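Pbp related beta-lactamase (Pyrococcus abyssi, PDB 2QMI) probably acts as a serine peptidase of the penicillin-binding protein and beta-lactamase family, assembling into a self-compartmentalizing octamer. Local coordinates at residues V19-S25 with V323-S329; I57-K62 with H302-V306. All coordinates share one frame; numbering follows the deposited sequence.

How the interactions relate
Near the N terminus, strand 21-28 supplies the first half of interaction 1. The chain then runs through residues 57-62, at the start of helix 61-74, which is the first half of interaction 2. After a long part with more helix than strand it re-enters the sheet through short strands and reaches strand 297-305, whose end, with Val306 just after it, closes interaction 2. After strand 310-316, strand 321-327 closes interaction 1 against residues 19-25, so interaction 2 is nested inside its loop. Both contacts reach the same antiparallel sheet. Interaction 1 joins two neighbouring strands, and interaction 2 sets a helix start against another strand. Leu326 packs on Ile57 between them.

Interaction 1 of 2, residues V19-S25 with V323-S329; sequences VPGISIS and VAVLENS
Ile24 holds CG1 opposite its backbone N (chi1 -179°), which lays it alongside Val325, with its CG1 3.8 Å from Val325 CG2. Its CD1 goes on to Val323 CG1, at 3.9 Å. Glu327 also has CG opposite its backbone N (chi1 -169°), and this carbon packs on Ile22 CG1 at 3.7 Å. Its carboxylate end crosses Val19 at about a right angle, with OE2 3.3 Å from Val19 CG1. This oxygen also takes a hydrogen bond from the backbone N of Tyr332. Helix 334-345 packs on this face through Pro334, Ile337 and Leu342.

Ser23, Ser25, Ala324 and Leu326 point to the other face, where helix 241-252 packs. Ser25 OG sits 3.5 Å from Ala324 CB and is hydrogen-bonded to Val241 O.

The backbones pair antiparallel. Ser23 N to Leu326 O is 3.0 Å, and Leu326 N to Ser23 O is 2.9 Å. Ser25 and Ala324 form a second such pair. Beyond the strand end, Asn328 N still bonds to Gly21 O at 3.2 Å, while Asn328 ND2 holds Arg41 O. The arrangement belongs to the central antiparallel sheet of the serine beta-lactamase and penicillin-binding protein fold, in which an N-terminal strand pairs with the last strand of the domain's sheet and helices pack on both faces.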
ATOM      1  N   VAL A  19     -12.926 -14.997  25.128  1.00 20.55           N
ATOM      2  CA  VAL A  19     -14.056 -14.402  25.839  1.00 20.49           C
ATOM      3  C   VAL A  19     -13.508 -13.696  27.085  1.00 19.81           C
ATOM      4  O   VAL A  19     -12.730 -14.276  27.838  1.00 20.87           O
ATOM      5  CB  VAL A  19     -15.093 -15.474  26.271  1.00 19.67           C
ATOM      6  CG1 VAL A  19     -16.305 -14.801  26.901  1.00 18.81           C
ATOM      7  CG2 VAL A  19     -15.516 -16.317  25.065  1.00 19.22           C
ATOM      8  N   PRO A  20     -13.909 -12.435  27.312  1.00 18.86           N
ATOM      9  CA  PRO A  20     -13.458 -11.636  28.461  1.00 18.59           C
ATOM     10  C   PRO A  20     -13.856 -12.191  29.839  1.00 18.94           C
ATOM     11  O   PRO A  20     -12.999 -12.452  30.680  1.00 18.22           O
ATOM     12  CB  PRO A  20     -14.088 -10.264  28.204  1.00 18.79           C
ATOM     13  CG  PRO A  20     -14.337 -10.252  26.703  1.00 20.00           C
ATOM     14  CD  PRO A  20     -14.823 -11.655  26.464  1.00 18.41           C
ATOM     15  N   GLY A  21     -15.158 -12.348  30.060  1.00 19.64           N
ATOM     16  CA  GLY A  21     -15.650 -12.844  31.332  1.00 19.12           C
ATOM     17  C   GLY A  21     -16.955 -13.607  31.186  1.00 21.13           C
ATOM     18  O   GLY A  21     -17.642 -13.474  30.174  1.00 21.67           O
ATOM     19  N   ILE A  22     -17.292 -14.401  32.201  1.00 20.51           N
ATOM     20  CA  ILE A  22     -18.506 -15.212  32.206  1.00 20.98           C
ATOM     21  C   ILE A  22     -19.015 -15.469  33.629  1.00 21.21           C
ATOM     22  O   ILE A  22     -18.229 -15.588  34.566  1.00 21.98           O
ATOM     23  CB  ILE A  22     -18.255 -16.591  31.536  1.00 21.37           C
ATOM     24  CG1 ILE A  22     -18.327 -16.462  30.014  1.00 20.03           C
ATOM     25  CG2 ILE A  22     -19.251 -17.622  32.056  1.00 20.41           C
ATOM     26  CD1 ILE A  22     -18.072 -17.766  29.260  1.00 20.74           C
ATOM     27  N   SER A  23     -20.334 -15.555  33.782  1.00 19.61           N
ATOM     28  CA  SER A  23     -20.934 -15.840  35.081  1.00 19.54           C
ATOM     29  C   SER A  23     -21.916 -16.986  34.924  1.00 18.70           C
ATOM     30  O   SER A  23     -22.550 -17.123  33.880  1.00 20.43           O
ATOM     31  CB  SER A  23     -21.662 -14.611  35.631  1.00 18.46           C
ATOM     32  OG  SER A  23     -20.744 -13.688  36.184  1.00 20.81           O
ATOM     33  N   ILE A  24     -22.042 -17.808  35.960  1.00 19.24           N
ATOM     34  CA  ILE A  24     -22.962 -18.940  35.918  1.00 18.59           C
ATOM     35  C   ILE A  24     -23.491 -19.311  37.304  1.00 19.67           C
ATOM     36  O   ILE A  24     -22.764 -19.254  38.299  1.00 19.61           O
ATOM     37  CB  ILE A  24     -22.277 -20.190  35.295  1.00 18.12           C
ATOM     38  CG1 ILE A  24     -23.258 -21.368  35.234  1.00 18.05           C
ATOM     39  CG2 ILE A  24     -21.048 -20.563  36.109  1.00 18.00           C
ATOM     40  CD1 ILE A  24     -22.694 -22.622  34.566  1.00 16.40           C
ATOM     41  N   SER A  25     -24.767 -19.666  37.369  1.00 19.59           N
ATOM     42  CA  SER A  25     -25.366 -20.090  38.630  1.00 22.33           C
ATOM     43  C   SER A  25     -26.117 -21.387  38.349  1.00 23.37           C
ATOM     44  O   SER A  25     -26.662 -21.570  37.257  1.00 23.40           O
ATOM     45  CB  SER A  25     -26.310 -19.016  39.184  1.00 21.53           C
ATOM     46  OG  SER A  25     -27.380 -18.755  38.300  1.00 23.41           O
ATOM     47  N   VAL A 323     -30.133 -23.731  34.891  1.00 23.32           N
ATOM     48  CA  VAL A 323     -28.849 -23.053  34.758  1.00 22.15           C
ATOM     49  C   VAL A 323     -28.954 -21.685  34.080  1.00 22.62           C
ATOM     50  O   VAL A 323     -29.701 -21.500  33.111  1.00 20.99           O
ATOM     51  CB  VAL A 323     -27.849 -23.909  33.946  1.00 23.03           C
ATOM     52  CG1 VAL A 323     -26.453 -23.280  33.992  1.00 22.49           C
ATOM     53  CG2 VAL A 323     -27.819 -25.330  34.487  1.00 24.12           C
ATOM     54  N   ALA A 324     -28.194 -20.731  34.604  1.00 20.82           N
ATOM     55  CA  ALA A 324     -28.156 -19.391  34.053  1.00 20.80           C
ATOM     56  C   ALA A 324     -26.697 -19.069  33.752  1.00 20.09           C
ATOM     57  O   ALA A 324     -25.829 -19.247  34.612  1.00 20.42           O
ATOM     58  CB  ALA A 324     -28.721 -18.392  35.050  1.00 18.80           C
ATOM     59  N   VAL A 325     -26.441 -18.617  32.526  1.00 19.22           N
ATOM     60  CA  VAL A 325     -25.101 -18.245  32.078  1.00 19.20           C
ATOM     61  C   VAL A 325     -25.123 -16.881  31.371  1.00 20.31           C
ATOM     62  O   VAL A 325     -25.904 -16.663  30.437  1.00 19.86           O
ATOM     63  CB  VAL A 325     -24.527 -19.288  31.091  1.00 19.21           C
ATOM     64  CG1 VAL A 325     -23.122 -18.876  30.638  1.00 16.94           C
ATOM     65  CG2 VAL A 325     -24.495 -20.658  31.740  1.00 19.44           C
ATOM     66  N   LEU A 326     -24.273 -15.965  31.825  1.00 19.80           N
ATOM     67  CA  LEU A 326     -24.186 -14.643  31.218  1.00 20.65           C
ATOM     68  C   LEU A 326     -22.770 -14.441  30.683  1.00 20.83           C
ATOM     69  O   LEU A 326     -21.806 -14.918  31.275  1.00 21.31           O
ATOM     70  CB  LEU A 326     -24.547 -13.556  32.239  1.00 20.12           C
ATOM     71  CG  LEU A 326     -26.023 -13.558  32.649  1.00 20.84           C
ATOM     72  CD1 LEU A 326     -26.311 -12.409  33.601  1.00 20.06           C
ATOM     73  CD2 LEU A 326     -26.887 -13.447  31.400  1.00 21.53           C
ATOM     74  N   GLU A 327     -22.650 -13.732  29.567  1.00 21.00           N
ATOM     75  CA  GLU A 327     -21.353 -13.517  28.948  1.00 21.12           C
ATOM     76  C   GLU A 327     -21.093 -12.100  28.434  1.00 21.41           C
ATOM     77  O   GLU A 327     -21.972 -11.450  27.869  1.00 21.88           O
ATOM     78  CB  GLU A 327     -21.167 -14.519  27.804  1.00 21.91           C
ATOM     79  CG  GLU A 327     -19.759 -14.571  27.237  1.00 21.17           C
ATOM     80  CD  GLU A 327     -19.632 -15.584  26.115  1.00 23.65           C
ATOM     81  OE1 GLU A 327     -20.118 -16.727  26.296  1.00 22.22           O
ATOM     82  OE2 GLU A 327     -19.042 -15.236  25.061  1.00 22.22           O
ATOM     83  N   ASN A 328     -19.847 -11.674  28.622  1.00 21.89           N
ATOM     84  CA  ASN A 328     -19.309 -10.366  28.255  1.00 22.94           C
ATOM     85  C   ASN A 328     -19.042 -10.147  26.764  1.00 22.16           C
ATOM     86  O   ASN A 328     -18.317  -9.226  26.400  1.00 20.30           O
ATOM     87  CB  ASN A 328     -17.995 -10.156  29.009  1.00 24.20           C
ATOM     88  CG  ASN A 328     -17.959  -8.853  29.736  1.00 26.91           C
ATOM     89  OD1 ASN A 328     -18.981  -8.180  29.834  1.00 31.07           O
ATOM     90  ND2 ASN A 328     -16.798  -8.482  30.266  1.00 26.74           N
ATOM     91  N   SER A 329     -19.608 -11.000  25.916  1.00 21.79           N
ATOM     92  CA  SER A 329     -19.419 -10.906  24.467  1.00 22.49           C
ATOM     93  C   SER A 329     -20.167 -12.064  23.815  1.00 22.66           C
ATOM     94  O   SER A 329     -21.042 -12.665  24.442  1.00 22.53           O
ATOM     95  CB  SER A 329     -17.925 -10.982  24.111  1.00 22.17           C
ATOM     96  OG  SER A 329     -17.344 -12.191  24.581  1.00 24.31           O
TER

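Interaction 2 of 2, residues I57-K62 with H302-V306; sequences IGSITK and HSGSV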
ATOM      1  N   ILE A  57     -29.144  -9.235  29.134  1.00 18.48           N
ATOM      2  CA  ILE A  57     -29.590 -10.606  28.907  1.00 18.61           C
ATOM      3  C   ILE A  57     -30.279 -10.824  27.569  1.00 19.22           C
ATOM      4  O   ILE A  57     -30.584 -11.958  27.205  1.00 18.75           O
ATOM      5  CB  ILE A  57     -30.524 -11.094  30.048  1.00 19.93           C
ATOM      6  CG1 ILE A  57     -31.877 -10.383  29.978  1.00 19.71           C
ATOM      7  CG2 ILE A  57     -29.869 -10.825  31.393  1.00 17.63           C
ATOM      8  CD1 ILE A  57     -32.905 -10.953  30.943  1.00 21.06           C
ATOM      9  N   GLY A  58     -30.518  -9.738  26.840  1.00 18.88           N
ATOM     10  CA  GLY A  58     -31.167  -9.848  25.546  1.00 19.11           C
ATOM     11  C   GLY A  58     -32.536 -10.506  25.550  1.00 19.27           C
ATOM     12  O   GLY A  58     -33.343 -10.288  26.445  1.00 20.04           O
ATOM     13  N   SER A  59     -32.787 -11.329  24.538  1.00 19.64           N
ATOM     14  CA  SER A  59     -34.061 -12.019  24.385  1.00 18.82           C
ATOM     15  C   SER A  59     -34.553 -12.835  25.571  1.00 20.56           C
ATOM     16  O   SER A  59     -35.667 -13.352  25.533  1.00 20.06           O
ATOM     17  CB  SER A  59     -34.024 -12.921  23.149  1.00 17.73           C
ATOM     18  OG  SER A  59     -34.036 -12.148  21.969  1.00 18.04           O
ATOM     19  N   ILE A  60     -33.742 -12.978  26.614  1.00 20.76           N
ATOM     20  CA  ILE A  60     -34.210 -13.731  27.772  1.00 21.78           C
ATOM     21  C   ILE A  60     -35.291 -12.860  28.410  1.00 21.74           C
ATOM     22  O   ILE A  60     -36.105 -13.324  29.211  1.00 21.23           O
ATOM     23  CB  ILE A  60     -33.072 -14.015  28.776  1.00 21.82           C
ATOM     24  CG1 ILE A  60     -32.004 -14.878  28.101  1.00 22.75           C
ATOM     25  CG2 ILE A  60     -33.624 -14.745  30.008  1.00 22.44           C
ATOM     26  CD1 ILE A  60     -30.811 -15.204  28.986  1.00 23.87           C
ATOM     27  N   THR A  61     -35.295 -11.588  28.014  1.00 21.86           N
ATOM     28  CA  THR A  61     -36.279 -10.623  28.491  1.00 20.79           C
ATOM     29  C   THR A  61     -37.652 -11.065  27.983  1.00 19.79           C
ATOM     30  O   THR A  61     -38.659 -10.836  28.645  1.00 19.68           O
ATOM     31  CB  THR A  61     -35.995  -9.184  27.949  1.00 20.06           C
ATOM     32  OG1 THR A  61     -34.696  -8.744  28.373  1.00 20.09           O
ATOM     33  CG2 THR A  61     -37.040  -8.202  28.467  1.00 19.76           C
ATOM     34  N   LYS A  62     -37.689 -11.700  26.811  1.00 19.59           N
ATOM     35  CA  LYS A  62     -38.957 -12.147  26.238  1.00 19.15           C
ATOM     36  C   LYS A  62     -39.799 -12.999  27.193  1.00 21.43           C
ATOM     37  O   LYS A  62     -41.024 -12.862  27.221  1.00 20.79           O
ATOM     38  CB  LYS A  62     -38.730 -12.903  24.926  1.00 19.08           C
ATOM     39  CG  LYS A  62     -38.367 -12.000  23.734  1.00 18.99           C
ATOM     40  CD  LYS A  62     -38.320 -12.789  22.425  1.00 17.58           C
ATOM     41  CE  LYS A  62     -37.963 -11.913  21.228  1.00 18.06           C
ATOM     42  NZ  LYS A  62     -36.600 -11.316  21.324  1.00 18.11           N
ATOM     43  N   HIS A 302     -34.139 -20.221  26.856  1.00 20.39           N
ATOM     44  CA  HIS A 302     -34.106 -19.199  25.823  1.00 18.55           C
ATOM     45  C   HIS A 302     -32.764 -18.491  25.915  1.00 18.88           C
ATOM     46  O   HIS A 302     -32.256 -18.230  27.013  1.00 18.93           O
ATOM     47  CB  HIS A 302     -35.245 -18.192  26.029  1.00 17.82           C
ATOM     48  CG  HIS A 302     -35.643 -17.464  24.783  1.00 16.75           C
ATOM     49  ND1 HIS A 302     -34.808 -16.581  24.136  1.00 16.55           N
ATOM     50  CD2 HIS A 302     -36.767 -17.538  24.030  1.00 17.07           C
ATOM     51  CE1 HIS A 302     -35.395 -16.149  23.035  1.00 17.51           C
ATOM     52  NE2 HIS A 302     -36.585 -16.716  22.947  1.00 17.97           N
ATOM     53  N   SER A 303     -32.184 -18.209  24.755  1.00 16.94           N
ATOM     54  CA  SER A 303     -30.909 -17.523  24.674  1.00 19.05           C
ATOM     55  C   SER A 303     -31.191 -16.056  24.433  1.00 19.17           C
ATOM     56  O   SER A 303     -32.332 -15.670  24.150  1.00 18.13           O
ATOM     57  CB  SER A 303     -30.081 -18.072  23.513  1.00 19.71           C
ATOM     58  OG  SER A 303     -30.821 -17.990  22.308  1.00 20.86           O
ATOM     59  N   GLY A 304     -30.145 -15.244  24.547  1.00 18.32           N
ATOM     60  CA  GLY A 304     -30.279 -13.818  24.326  1.00 17.83           C
ATOM     61  C   GLY A 304     -28.994 -13.194  23.829  1.00 17.85           C
ATOM     62  O   GLY A 304     -27.901 -13.604  24.212  1.00 19.00           O
ATOM     63  N   SER A 305     -29.115 -12.199  22.962  1.00 19.43           N
ATOM     64  CA  SER A 305     -27.938 -11.528  22.444  1.00 20.05           C
ATOM     65  C   SER A 305     -28.203 -10.089  22.029  1.00 20.89           C
ATOM     66  O   SER A 305     -29.190  -9.799  21.356  1.00 21.53           O
ATOM     67  CB  SER A 305     -27.379 -12.289  21.245  1.00 20.60           C
ATOM     68  OG  SER A 305     -26.327 -11.545  20.657  1.00 20.48           O
ATOM     69  N   VAL A 306     -27.324  -9.187  22.448  1.00 19.75           N
ATOM     70  CA  VAL A 306     -27.446  -7.789  22.068  1.00 21.72           C
ATOM     71  C   VAL A 306     -26.126  -7.358  21.429  1.00 21.14           C
ATOM     72  O   VAL A 306     -25.794  -6.172  21.374  1.00 20.18           O
ATOM     73  CB  VAL A 306     -27.781  -6.890  23.280  1.00 21.21           C
ATOM     74  CG1 VAL A 306     -29.277  -6.878  23.502  1.00 22.89           C
ATOM     75  CG2 VAL A 306     -27.090  -7.406  24.526  1.00 23.53           C
TER
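His302 faces Ser59 and carries its ring toward the helix start, with CG roughly anti to the backbone N (chi1 -157°), which brings the ring beside Ser59. Ser59 O lies over one face of the ring, 3.5 Å above its plane and offset toward the rim. Ser59 CB is 3.5 Å from His302 CE1. The ring is gripped at both nitrogens. ND1 donates to Ser303 O at 2.6 Å, only 6° out of the ring plane, and NE2 is hydrogen-bonded to Tyr284 OH. The backbone oxygen of His302 rests against Ile60, 3.5 Å from its CG1.

Ser303 points its side chain away, but its O also meets Ser59 CB at 3.4 Å. His302, Ser303 and Gly304 probably correspond to the K(T/S)G motif of the family, with histidine at the lysine position. Across from them, Ser59 and Lys62 match an SxxK motif, in which the serine is probably the nucleophile. Tyr160 OH is hydrogen-bonded to both Ser59 OG and Lys62 NZ, and Asn162 OD1 also binds Lys62 NZ, consistent with a (S/Y)xN element.

At Gly304 the two backbones come close together. Its CA makes a CA-H...O contact with Ile57 O at 3.4 Å, with an angle of 161° at the hydrogen. Ser305 turns its side chain away from residues 57-62. Its backbone N lies 4.1 Å from Ser59 N, and by analogy with the family these two amides probably form the oxyanion hole. Val306 then packs its CG1 on Gly58 CA at 4.1 Å, beside the turn that leads into Ser59.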